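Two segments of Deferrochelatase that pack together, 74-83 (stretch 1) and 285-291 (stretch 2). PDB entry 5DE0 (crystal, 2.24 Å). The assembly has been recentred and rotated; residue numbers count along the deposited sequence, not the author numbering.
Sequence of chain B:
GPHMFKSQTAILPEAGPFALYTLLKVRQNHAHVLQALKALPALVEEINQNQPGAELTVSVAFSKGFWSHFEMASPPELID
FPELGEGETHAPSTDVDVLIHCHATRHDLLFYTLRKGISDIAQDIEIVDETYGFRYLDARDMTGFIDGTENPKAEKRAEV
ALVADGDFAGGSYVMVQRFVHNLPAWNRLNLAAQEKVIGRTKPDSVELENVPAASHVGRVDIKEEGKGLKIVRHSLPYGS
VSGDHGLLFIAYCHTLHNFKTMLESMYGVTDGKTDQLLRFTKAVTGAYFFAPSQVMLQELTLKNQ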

# COMPACT_ATOMS: atom_id res chain seq x y z
N SER B 74 24.64 24.28 -8.76
CA SER B 74 24.11 22.96 -9.08
C SER B 74 25.23 21.98 -9.38
O SER B 74 26.30 22.39 -9.83
CB SER B 74 23.14 23.03 -10.26
OG SER B 74 23.84 23.06 -11.48
N PRO B 75 24.99 20.68 -9.12
CA PRO B 75 25.94 19.62 -9.49
C PRO B 75 26.24 19.65 -10.98
O PRO B 75 25.33 19.87 -11.78
CB PRO B 75 25.19 18.34 -9.11
CG PRO B 75 24.22 18.77 -8.05
CD PRO B 75 23.80 20.14 -8.44
N PRO B 76 27.52 19.44 -11.35
CA PRO B 76 28.00 19.53 -12.73
C PRO B 76 27.20 18.71 -13.73
O PRO B 76 26.97 19.16 -14.85
CB PRO B 76 29.44 18.99 -12.63
CG PRO B 76 29.85 19.28 -11.23
CD PRO B 76 28.59 19.09 -10.40
N GLU B 77 26.76 17.52 -13.32
CA GLU B 77 26.11 16.59 -14.24
C GLU B 77 24.58 16.58 -14.12
O GLU B 77 23.90 15.89 -14.87
CB GLU B 77 26.64 15.17 -14.02
CG GLU B 77 28.15 15.06 -14.01
CD GLU B 77 28.62 13.63 -13.88
OE1 GLU B 77 28.02 12.74 -14.51
OE2 GLU B 77 29.59 13.39 -13.12
N LEU B 78 24.05 17.35 -13.18
CA LEU B 78 22.61 17.39 -12.95
C LEU B 78 21.87 18.04 -14.12
O LEU B 78 22.10 19.21 -14.43
CB LEU B 78 22.28 18.12 -11.65
CG LEU B 78 20.79 18.20 -11.27
CD1 LEU B 78 20.17 16.82 -11.18
CD2 LEU B 78 20.61 18.96 -9.96
N ILE B 79 21.00 17.28 -14.77
CA ILE B 79 20.21 17.77 -15.89
C ILE B 79 18.76 17.33 -15.77
O ILE B 79 18.42 16.51 -14.92
CB ILE B 79 20.76 17.26 -17.25
CG1 ILE B 79 20.59 15.74 -17.35
CG2 ILE B 79 22.21 17.66 -17.44
CD1 ILE B 79 20.99 15.17 -18.69
N ASP B 80 17.90 17.87 -16.63
CA ASP B 80 16.52 17.41 -16.71
C ASP B 80 16.49 16.01 -17.31
O ASP B 80 17.31 15.68 -18.17
CB ASP B 80 15.67 18.36 -17.56
CG ASP B 80 15.34 19.65 -16.84
OD1 ASP B 80 15.89 19.88 -15.74
OD2 ASP B 80 14.53 20.44 -17.38
N PHE B 81 15.56 15.19 -16.84
CA PHE B 81 15.38 13.84 -17.37
C PHE B 81 14.84 13.91 -18.80
O PHE B 81 13.69 14.31 -19.00
CB PHE B 81 14.44 13.04 -16.47
CG PHE B 81 14.37 11.58 -16.81
CD1 PHE B 81 13.46 11.11 -17.74
CD2 PHE B 81 15.20 10.66 -16.17
CE1 PHE B 81 13.39 9.76 -18.05
CE2 PHE B 81 15.13 9.32 -16.47
CZ PHE B 81 14.22 8.86 -17.41
N PRO B 82 15.66 13.54 -19.79
CA PRO B 82 15.22 13.62 -21.18
C PRO B 82 14.28 12.47 -21.55
O PRO B 82 14.44 11.37 -21.04
CB PRO B 82 16.53 13.52 -21.96
CG PRO B 82 17.40 12.67 -21.10
CD PRO B 82 17.03 12.99 -19.67
N GLU B 83 13.31 12.74 -22.41
CA GLU B 83 12.43 11.68 -22.91
C GLU B 83 13.16 10.80 -23.91
O GLU B 83 13.90 11.30 -24.76
CB GLU B 83 11.17 12.27 -23.55
CG GLU B 83 10.16 12.80 -22.55
CD GLU B 83 8.76 12.88 -23.12
OE1 GLU B 83 8.56 12.37 -24.25
OE2 GLU B 83 7.87 13.43 -22.45
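Stretch 2 285-291: TGAYFFA

How does stretch 2 run along stretch 1? Stretch 1 has no regular helix or strand; it opens with a type I beta turn from P75 to L78, closed by a bond from L78 N to P75 O (3.2 Å), and then continues in extended form. Stretch 2 becomes a strand at A287. The two run antiparallel: the CA atoms of F81 and A287 lie 5.0 Å apart, and those of L78 and F290 6.8 Å. Along the strand the CA-to-CB bonds alternate, Y288 and F290 pointing toward stretch 1, A287 and F289 away.

What joins the backbones, if no direct hydrogen bond crosses between them? Two waters do. Water 1 donates to I79 O (2.9 Å) and to Y288 O (2.7 Å), while water 2 accepts from F81 N (3.0 Å) and from Y288 N (2.8 Å). Both amide and carbonyl of Y288 are thus tied to stretch 1 through solvent.

Which aromatic rings meet? F81 turns its edge toward the face of Y288, with centroids 4.8 Å apart and planes at 59°; F81 CD2 comes 3.7 Å from Y288 CE1. One face of F81 is covered by the backbone of stretch 2, with G286 CA 4.0 Å from the ring centroid in a CH-pi contact. The missing side chain at G286 matters here, because an ideal CB would fall 2.7 Å from F81 CE1, a clash.

What fills the rest of the contact? Prolines and aliphatic chains do. P75 CG sits over the face of F290, 3.6 Å from the ring centroid, and L78 CD2 reaches F290 CB at 4.1 Å. Around Y288, I79 CG1 lies 4.0 Å from CD2 of that tyrosine, and P82 CD 3.7 Å from its CE2.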

# COMPACT_ATOMS: atom_id res chain seq x y z
N THR B 285 6.64 7.25 -15.10
CA THR B 285 7.31 8.44 -14.61
C THR B 285 8.79 8.37 -14.93
O THR B 285 9.31 7.30 -15.27
CB THR B 285 7.13 8.62 -13.09
OG1 THR B 285 7.69 7.50 -12.40
CG2 THR B 285 5.66 8.76 -12.72
N GLY B 286 9.48 9.50 -14.82
CA GLY B 286 10.91 9.55 -15.06
C GLY B 286 11.49 10.88 -14.62
O GLY B 286 11.00 11.94 -15.01
N ALA B 287 12.54 10.83 -13.80
CA ALA B 287 13.13 12.05 -13.26
C ALA B 287 14.56 11.86 -12.77
O ALA B 287 14.92 10.79 -12.27
CB ALA B 287 12.27 12.58 -12.14
N TYR B 288 15.37 12.91 -12.92
CA TYR B 288 16.71 12.95 -12.36
C TYR B 288 16.74 13.85 -11.14
O TYR B 288 16.05 14.87 -11.10
CB TYR B 288 17.72 13.44 -13.40
CG TYR B 288 18.15 12.40 -14.42
CD1 TYR B 288 18.31 11.07 -14.07
CD2 TYR B 288 18.41 12.76 -15.74
CE1 TYR B 288 18.71 10.12 -15.00
CE2 TYR B 288 18.80 11.82 -16.67
CZ TYR B 288 18.95 10.51 -16.30
OH TYR B 288 19.34 9.57 -17.23
N PHE B 289 17.55 13.48 -10.15
CA PHE B 289 17.73 14.30 -8.96
C PHE B 289 19.19 14.30 -8.52
O PHE B 289 20.01 13.55 -9.05
CB PHE B 289 16.86 13.78 -7.81
CG PHE B 289 15.39 13.75 -8.11
CD1 PHE B 289 14.81 12.60 -8.61
CD2 PHE B 289 14.59 14.85 -7.87
CE1 PHE B 289 13.45 12.56 -8.88
CE2 PHE B 289 13.24 14.82 -8.13
CZ PHE B 289 12.67 13.67 -8.64
N PHE B 290 19.50 15.14 -7.54
CA PHE B 290 20.74 15.01 -6.81
C PHE B 290 20.46 15.07 -5.32
O PHE B 290 19.91 16.05 -4.81
CB PHE B 290 21.73 16.11 -7.20
CG PHE B 290 23.08 15.96 -6.54
CD1 PHE B 290 23.36 16.62 -5.36
CD2 PHE B 290 24.05 15.17 -7.12
CE1 PHE B 290 24.60 16.49 -4.76
CE2 PHE B 290 25.29 15.03 -6.52
CZ PHE B 290 25.57 15.70 -5.34
N ALA B 291 20.82 14.00 -4.62
CA ALA B 291 20.68 13.96 -3.17
C ALA B 291 21.97 14.43 -2.53
O ALA B 291 22.97 13.72 -2.54
CB ALA B 291 20.32 12.56 -2.70
O HOH W 1 16.34 16.87 -12.87
O HOH W 2 14.52 15.36 -13.98